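Local coordinates for branched-chain-amino-acid aminotransferase (Deinococcus radiodurans, PDB 3UZO), which probably catalyses the pyridoxal-phosphate-dependent transfer of the amino group between branched-chain amino acids and 2-oxoglutarate, at residues 69-81 with 97-110. Sequence-based numbering, arbitrary orientation.
Sequences LHYGQQCFEGLKA and NAARMRMSCRRLLM. With PLP (pyridoxal-5'-phosphate), chain C; GLU (glutamic acid), chain F.
Cys75 sits at the middle of the contact, where strand 74-76 runs nearly antiparallel to helix 97-107, the two axes 8.3 Å apart at their closest. Its SG meets the methyl CE of Met110 at 3.5 Å, SG of Cys105 and CG of Met101, and both SG and CB rest against CB of Ser104. Met110 turns back at chi3 (-79°), which carries CE to Cys75 while SD lies 3.4 Å from CG of Gln73. Leu108 adds CD1 against the backbone oxygens of Gly72 and Gln74.

Beyond this sulfur-rich patch Gln73 reaches the end of the helix, its CG anti to the backbone N (chi1 -177°). NE2 donates to Leu108 O at 2.8 Å, with the acceptor in the amide plane, and OE1 is held by Thr67 and Ala160. A Schellman motif with Leu109 as its C-prime residue closes the helix here.

Toward the other end lies Glu77, bent at chi2, with CG against CB of Met101. Arg100 grips its carboxylate side-on: NE to OE2 at 2.7 Å, almost straight and in the guanidinium plane, and NH2 to OE1 at 2.8 Å, somewhat tilted. A water joins OE2 to Phe76 O and Ser104 OG. At another part of its edge the same guanidinium meets the cofactor phosphate, NH1 donating to O2P at 2.7 Å. The two-point grip probably holds the guanidinium in its rotation. Arg100 thus belongs to the cofactor site of this class-IV aminotransferase, where PLP is also hydrogen-bonded by Tyr207, Ser265, Ile266, Thr267 and Thr304, and Glu77 stands behind it as a second-shell carboxylate.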
loop_
_atom_site.group_PDB
_atom_site.type_symbol
_atom_site.label_atom_id
_atom_site.label_comp_id
_atom_site.label_asym_id
_atom_site.label_seq_id
_atom_site.Cartn_x
_atom_site.Cartn_y
_atom_site.Cartn_z
ATOM N N LEU A 69 -1.694 8.225 -5.227
ATOM C CA LEU A 69 -2.214 8.812 -3.990
ATOM C C LEU A 69 -3.379 8.059 -3.366
ATOM O O LEU A 69 -3.555 8.074 -2.142
ATOM C CB LEU A 69 -2.665 10.249 -4.246
ATOM C CG LEU A 69 -1.606 11.260 -4.683
ATOM C CD1 LEU A 69 -2.284 12.560 -5.090
ATOM C CD2 LEU A 69 -0.609 11.484 -3.559
ATOM N N HIS A 70 -4.176 7.415 -4.209
ATOM C CA HIS A 70 -5.361 6.692 -3.762
ATOM C C HIS A 70 -5.243 5.168 -3.744
ATOM O O HIS A 70 -5.789 4.516 -2.866
ATOM C CB HIS A 70 -6.550 7.084 -4.649
ATOM C CG HIS A 70 -6.897 8.539 -4.583
ATOM N ND1 HIS A 70 -7.953 9.019 -3.839
ATOM C CD2 HIS A 70 -6.290 9.625 -5.117
ATOM C CE1 HIS A 70 -7.980 10.337 -3.913
ATOM N NE2 HIS A 70 -6.980 10.730 -4.683
ATOM N N TYR A 71 -4.530 4.597 -4.703
ATOM C CA TYR A 71 -4.433 3.143 -4.770
ATOM C C TYR A 71 -3.035 2.570 -4.635
ATOM O O TYR A 71 -2.733 1.519 -5.199
ATOM C CB TYR A 71 -5.072 2.665 -6.073
ATOM C CG TYR A 71 -6.443 3.250 -6.286
ATOM C CD1 TYR A 71 -6.671 4.193 -7.287
ATOM C CD2 TYR A 71 -7.508 2.905 -5.446
ATOM C CE1 TYR A 71 -7.920 4.786 -7.450
ATOM C CE2 TYR A 71 -8.763 3.493 -5.599
ATOM C CZ TYR A 71 -8.956 4.435 -6.604
ATOM O OH TYR A 71 -10.171 5.056 -6.744
ATOM N N GLY A 72 -2.194 3.269 -3.876
ATOM C CA GLY A 72 -0.829 2.833 -3.642
ATOM C C GLY A 72 -0.041 2.364 -4.851
ATOM O O GLY A 72 0.857 1.533 -4.709
ATOM N N GLN A 73 -0.353 2.879 -6.037
ATOM C CA GLN A 73 0.396 2.456 -7.219
ATOM C C GLN A 73 1.697 3.243 -7.224
ATOM O O GLN A 73 1.806 4.314 -7.823
ATOM C CB GLN A 73 -0.394 2.711 -8.499
ATOM C CG GLN A 73 0.330 2.205 -9.739
ATOM C CD GLN A 73 -0.560 2.163 -10.962
ATOM O OE1 GLN A 73 -1.228 3.149 -11.296
ATOM N NE2 GLN A 73 -0.574 1.015 -11.644
ATOM N N GLN A 74 2.683 2.684 -6.541
ATOM C CA GLN A 74 3.972 3.330 -6.375
ATOM C C GLN A 74 4.983 2.260 -5.976
ATOM O O GLN A 74 4.624 1.264 -5.353
ATOM C CB GLN A 74 3.846 4.342 -5.238
ATOM C CG GLN A 74 3.464 3.648 -3.911
ATOM C CD GLN A 74 3.128 4.612 -2.781
ATOM O OE1 GLN A 74 3.658 4.490 -1.673
ATOM N NE2 GLN A 74 2.234 5.562 -3.051
ATOM N N CYS A 75 6.245 2.466 -6.331
ATOM C CA CYS A 75 7.289 1.532 -5.952
ATOM C C CYS A 75 8.572 2.333 -5.924
ATOM O O CYS A 75 8.652 3.413 -6.515
ATOM C CB CYS A 75 7.386 0.365 -6.944
ATOM S SG CYS A 75 8.136 0.746 -8.548
ATOM N N PHE A 76 9.580 1.821 -5.238
ATOM C CA PHE A 76 10.824 2.560 -5.158
ATOM C C PHE A 76 12.020 1.669 -4.929
ATOM O O PHE A 76 11.893 0.473 -4.660
ATOM C CB PHE A 76 10.736 3.609 -4.040
ATOM C CG PHE A 76 10.769 3.025 -2.645
ATOM C CD1 PHE A 76 11.955 2.991 -1.920
ATOM C CD2 PHE A 76 9.615 2.521 -2.061
ATOM C CE1 PHE A 76 11.989 2.464 -0.623
ATOM C CE2 PHE A 76 9.638 1.988 -0.762
ATOM C CZ PHE A 76 10.819 1.961 -0.048
ATOM N N GLU A 77 13.192 2.269 -5.066
ATOM C CA GLU A 77 14.437 1.568 -4.854
ATOM C C GLU A 77 15.298 2.381 -3.909
ATOM O O GLU A 77 14.952 3.510 -3.545
ATOM C CB GLU A 77 15.179 1.368 -6.175
ATOM C CG GLU A 77 14.827 0.067 -6.880
ATOM C CD GLU A 77 15.110 -1.152 -6.021
ATOM O OE1 GLU A 77 16.128 -1.153 -5.306
ATOM O OE2 GLU A 77 14.316 -2.116 -6.072
ATOM N N GLY A 78 16.421 1.798 -3.519
ATOM C CA GLY A 78 17.339 2.467 -2.623
ATOM C C GLY A 78 18.726 1.917 -2.863
ATOM O O GLY A 78 18.931 0.711 -2.776
ATOM N N LEU A 79 19.670 2.789 -3.201
ATOM C CA LEU A 79 21.037 2.367 -3.434
ATOM C C LEU A 79 21.953 3.539 -3.141
ATOM O O LEU A 79 21.506 4.683 -3.083
ATOM C CB LEU A 79 21.239 1.875 -4.873
ATOM C CG LEU A 79 20.965 2.833 -6.026
ATOM C CD1 LEU A 79 21.712 2.333 -7.252
ATOM C CD2 LEU A 79 19.463 2.930 -6.290
ATOM N N LYS A 80 23.238 3.260 -2.983
ATOM C CA LYS A 80 24.184 4.310 -2.617
ATOM C C LYS A 80 25.381 4.493 -3.532
ATOM O O LYS A 80 25.783 3.571 -4.247
ATOM C CB LYS A 80 24.725 4.035 -1.208
ATOM C CG LYS A 80 23.715 4.168 -0.056
ATOM C CD LYS A 80 24.345 3.635 1.240
ATOM C CE LYS A 80 23.467 3.893 2.466
ATOM N NZ LYS A 80 23.912 3.019 3.594
ATOM N N ALA A 81 25.937 5.701 -3.486
ATOM C CA ALA A 81 27.151 6.051 -4.220
ATOM C C ALA A 81 28.169 6.273 -3.097
ATOM O O ALA A 81 27.817 6.807 -2.034
ATOM C CB ALA A 81 26.944 7.340 -5.025
ATOM N N ASN A 97 19.272 -3.297 -8.613
ATOM C CA ASN A 97 18.142 -2.432 -8.263
ATOM C C ASN A 97 17.236 -2.218 -9.468
ATOM O O ASN A 97 16.019 -2.215 -9.330
ATOM C CB ASN A 97 18.631 -1.064 -7.783
ATOM C CG ASN A 97 19.423 -1.147 -6.502
ATOM O OD1 ASN A 97 18.872 -1.073 -5.398
ATOM N ND2 ASN A 97 20.715 -1.317 -6.635
ATOM N N ALA A 98 17.831 -2.019 -10.645
ATOM C CA ALA A 98 17.047 -1.797 -11.857
ATOM C C ALA A 98 16.174 -3.009 -12.131
ATOM O O ALA A 98 14.997 -2.875 -12.435
ATOM C CB ALA A 98 17.961 -1.541 -13.057
ATOM N N ALA A 99 16.766 -4.195 -12.036
ATOM C CA ALA A 99 16.025 -5.429 -12.277
ATOM C C ALA A 99 14.907 -5.587 -11.249
ATOM O O ALA A 99 13.778 -5.963 -11.586
ATOM C CB ALA A 99 16.974 -6.625 -12.212
ATOM N N ARG A 100 15.210 -5.289 -9.991
ATOM C CA ARG A 100 14.194 -5.427 -8.965
ATOM C C ARG A 100 13.057 -4.437 -9.151
ATOM O O ARG A 100 11.898 -4.775 -8.915
ATOM C CB ARG A 100 14.790 -5.262 -7.562
ATOM C CG ARG A 100 13.794 -5.598 -6.455
ATOM C CD ARG A 100 14.463 -5.677 -5.101
ATOM N NE ARG A 100 14.966 -4.381 -4.662
ATOM C CZ ARG A 100 15.704 -4.207 -3.569
ATOM N NH1 ARG A 100 16.019 -5.256 -2.814
ATOM N NH2 ARG A 100 16.126 -2.992 -3.234
ATOM N N MET A 101 13.368 -3.218 -9.580
ATOM C CA MET A 101 12.303 -2.249 -9.755
ATOM C C MET A 101 11.424 -2.664 -10.918
ATOM O O MET A 101 10.252 -2.305 -10.970
ATOM C CB MET A 101 12.848 -0.842 -9.989
ATOM C CG MET A 101 11.794 0.226 -9.735
ATOM S SD MET A 101 12.466 1.891 -9.790
ATOM C CE MET A 101 12.464 2.141 -11.527
ATOM N N ARG A 102 11.995 -3.423 -11.852
ATOM C CA ARG A 102 11.235 -3.921 -12.993
ATOM C C ARG A 102 10.197 -4.910 -12.455
ATOM O O ARG A 102 9.055 -4.971 -12.929
ATOM C CB ARG A 102 12.173 -4.629 -13.971
ATOM C CG ARG A 102 11.848 -4.384 -15.427
ATOM C CD ARG A 102 13.074 -3.915 -16.177
ATOM N NE ARG A 102 14.187 -4.854 -16.065
ATOM C CZ ARG A 102 15.450 -4.476 -15.916
ATOM N NH1 ARG A 102 15.750 -3.183 -15.859
ATOM N NH2 ARG A 102 16.413 -5.379 -15.828
ATOM N N MET A 103 10.596 -5.690 -11.458
ATOM C CA MET A 103 9.679 -6.657 -10.870
ATOM C C MET A 103 8.619 -5.946 -10.037
ATOM O O MET A 103 7.458 -6.348 -10.044
ATOM C CB MET A 103 10.438 -7.686 -10.026
ATOM C CG MET A 103 11.232 -8.681 -10.867
ATOM S SD MET A 103 10.291 -9.317 -12.306
ATOM C CE MET A 103 9.508 -10.799 -11.601
ATOM N N SER A 104 9.007 -4.890 -9.324
ATOM C CA SER A 104 8.039 -4.135 -8.530
ATOM C C SER A 104 7.022 -3.497 -9.476
ATOM O O SER A 104 5.813 -3.558 -9.236
ATOM C CB SER A 104 8.732 -3.032 -7.714
ATOM O OG SER A 104 9.560 -3.576 -6.699
ATOM N N CYS A 105 7.514 -2.887 -10.553
ATOM C CA CYS A 105 6.637 -2.247 -11.529
ATOM C C CYS A 105 5.666 -3.253 -12.126
ATOM O O CYS A 105 4.459 -3.006 -12.215
ATOM C CB CYS A 105 7.452 -1.610 -12.659
ATOM S SG CYS A 105 8.231 -0.036 -12.230
ATOM N N ARG A 106 6.205 -4.390 -12.543
ATOM C CA ARG A 106 5.389 -5.433 -13.143
ATOM C C ARG A 106 4.250 -5.837 -12.208
ATOM O O ARG A 106 3.107 -5.988 -12.642
ATOM C CB ARG A 106 6.266 -6.644 -13.446
ATOM C CG ARG A 106 5.828 -7.461 -14.638
ATOM C CD ARG A 106 6.932 -8.422 -15.010
ATOM N NE ARG A 106 8.209 -7.723 -15.069
ATOM C CZ ARG A 106 9.389 -8.325 -15.158
ATOM N NH1 ARG A 106 9.457 -9.649 -15.197
ATOM N NH2 ARG A 106 10.500 -7.604 -15.209
ATOM N N ARG A 107 4.562 -5.994 -10.925
ATOM C CA ARG A 107 3.573 -6.407 -9.930
ATOM C C ARG A 107 2.413 -5.432 -9.755
ATOM O O ARG A 107 1.313 -5.840 -9.382
ATOM C CB ARG A 107 4.253 -6.660 -8.578
ATOM C CG ARG A 107 3.335 -7.223 -7.496
ATOM C CD ARG A 107 2.620 -8.509 -7.956
ATOM N NE ARG A 107 1.941 -9.211 -6.861
ATOM C CZ ARG A 107 0.720 -8.934 -6.400
ATOM N NH1 ARG A 107 -0.008 -7.959 -6.922
ATOM N NH2 ARG A 107 0.220 -9.649 -5.401
ATOM N N LEU A 108 2.648 -4.152 -10.030
ATOM C CA LEU A 108 1.596 -3.154 -9.900
ATOM C C LEU A 108 1.112 -2.612 -11.247
ATOM O O LEU A 108 0.478 -1.557 -11.312
ATOM C CB LEU A 108 2.072 -1.998 -9.023
ATOM C CG LEU A 108 2.402 -2.358 -7.569
ATOM C CD1 LEU A 108 2.549 -1.072 -6.762
ATOM C CD2 LEU A 108 1.296 -3.214 -6.980
ATOM N N LEU A 109 1.417 -3.344 -12.315
ATOM C CA LEU A 109 1.018 -2.955 -13.666
ATOM C C LEU A 109 1.550 -1.590 -14.088
ATOM O O LEU A 109 0.875 -0.839 -14.792
ATOM C CB LEU A 109 -0.510 -2.982 -13.791
ATOM C CG LEU A 109 -1.180 -4.356 -13.966
ATOM C CD1 LEU A 109 -0.557 -5.390 -13.043
ATOM C CD2 LEU A 109 -2.672 -4.217 -13.698
ATOM N N MET A 110 2.762 -1.265 -13.655
ATOM C CA MET A 110 3.379 0.004 -14.029
ATOM C C MET A 110 4.437 -0.291 -15.088
ATOM O O MET A 110 5.025 -1.370 -15.094
ATOM C CB MET A 110 4.033 0.681 -12.815
ATOM C CG MET A 110 3.060 0.968 -11.677
ATOM S SD MET A 110 3.655 2.169 -10.468
ATOM C CE MET A 110 4.746 1.143 -9.492
HETATM N N1 PLP C . 13.565 -5.544 3.533
HETATM C C2 PLP C . 12.789 -4.394 3.374
HETATM C C2A PLP C . 11.345 -4.417 3.882
HETATM C C3 PLP C . 13.393 -3.252 2.736
HETATM O O3 PLP C . 12.681 -2.124 2.567
HETATM C C4 PLP C . 14.766 -3.318 2.274
HETATM C C4A PLP C . 15.373 -2.039 1.562
HETATM C C5 PLP C . 15.521 -4.569 2.484
HETATM C C6 PLP C . 14.906 -5.654 3.108
HETATM C C5A PLP C . 16.926 -4.787 2.075
HETATM O O4P PLP C . 17.121 -4.761 0.686
HETATM P P PLP C . 18.404 -4.064 0.060
HETATM O O1P PLP C . 18.481 -2.612 0.395
HETATM O O2P PLP C . 18.203 -4.322 -1.453
HETATM O O3P PLP C . 19.568 -4.909 0.493
HETATM N N GLU F . -13.007 2.909 -3.256
HETATM C CA GLU F . -13.768 2.380 -4.419
HETATM C C GLU F . -13.162 2.873 -5.713
HETATM O O GLU F . -13.426 2.248 -6.758
HETATM C CB GLU F . -15.223 2.829 -4.350
HETATM C CG GLU F . -16.085 1.979 -3.449
HETATM C CD GLU F . -17.554 2.312 -3.579
HETATM O OE1 GLU F . -18.010 2.524 -4.724
HETATM O OE2 GLU F . -18.242 2.355 -2.539
HETATM O OXT GLU F . -12.442 3.888 -5.654
HETATM O O HOH W 1 11.441 -1.712 -6.653
HETATM O O HOH W 2 17.106 -0.531 -1.179
#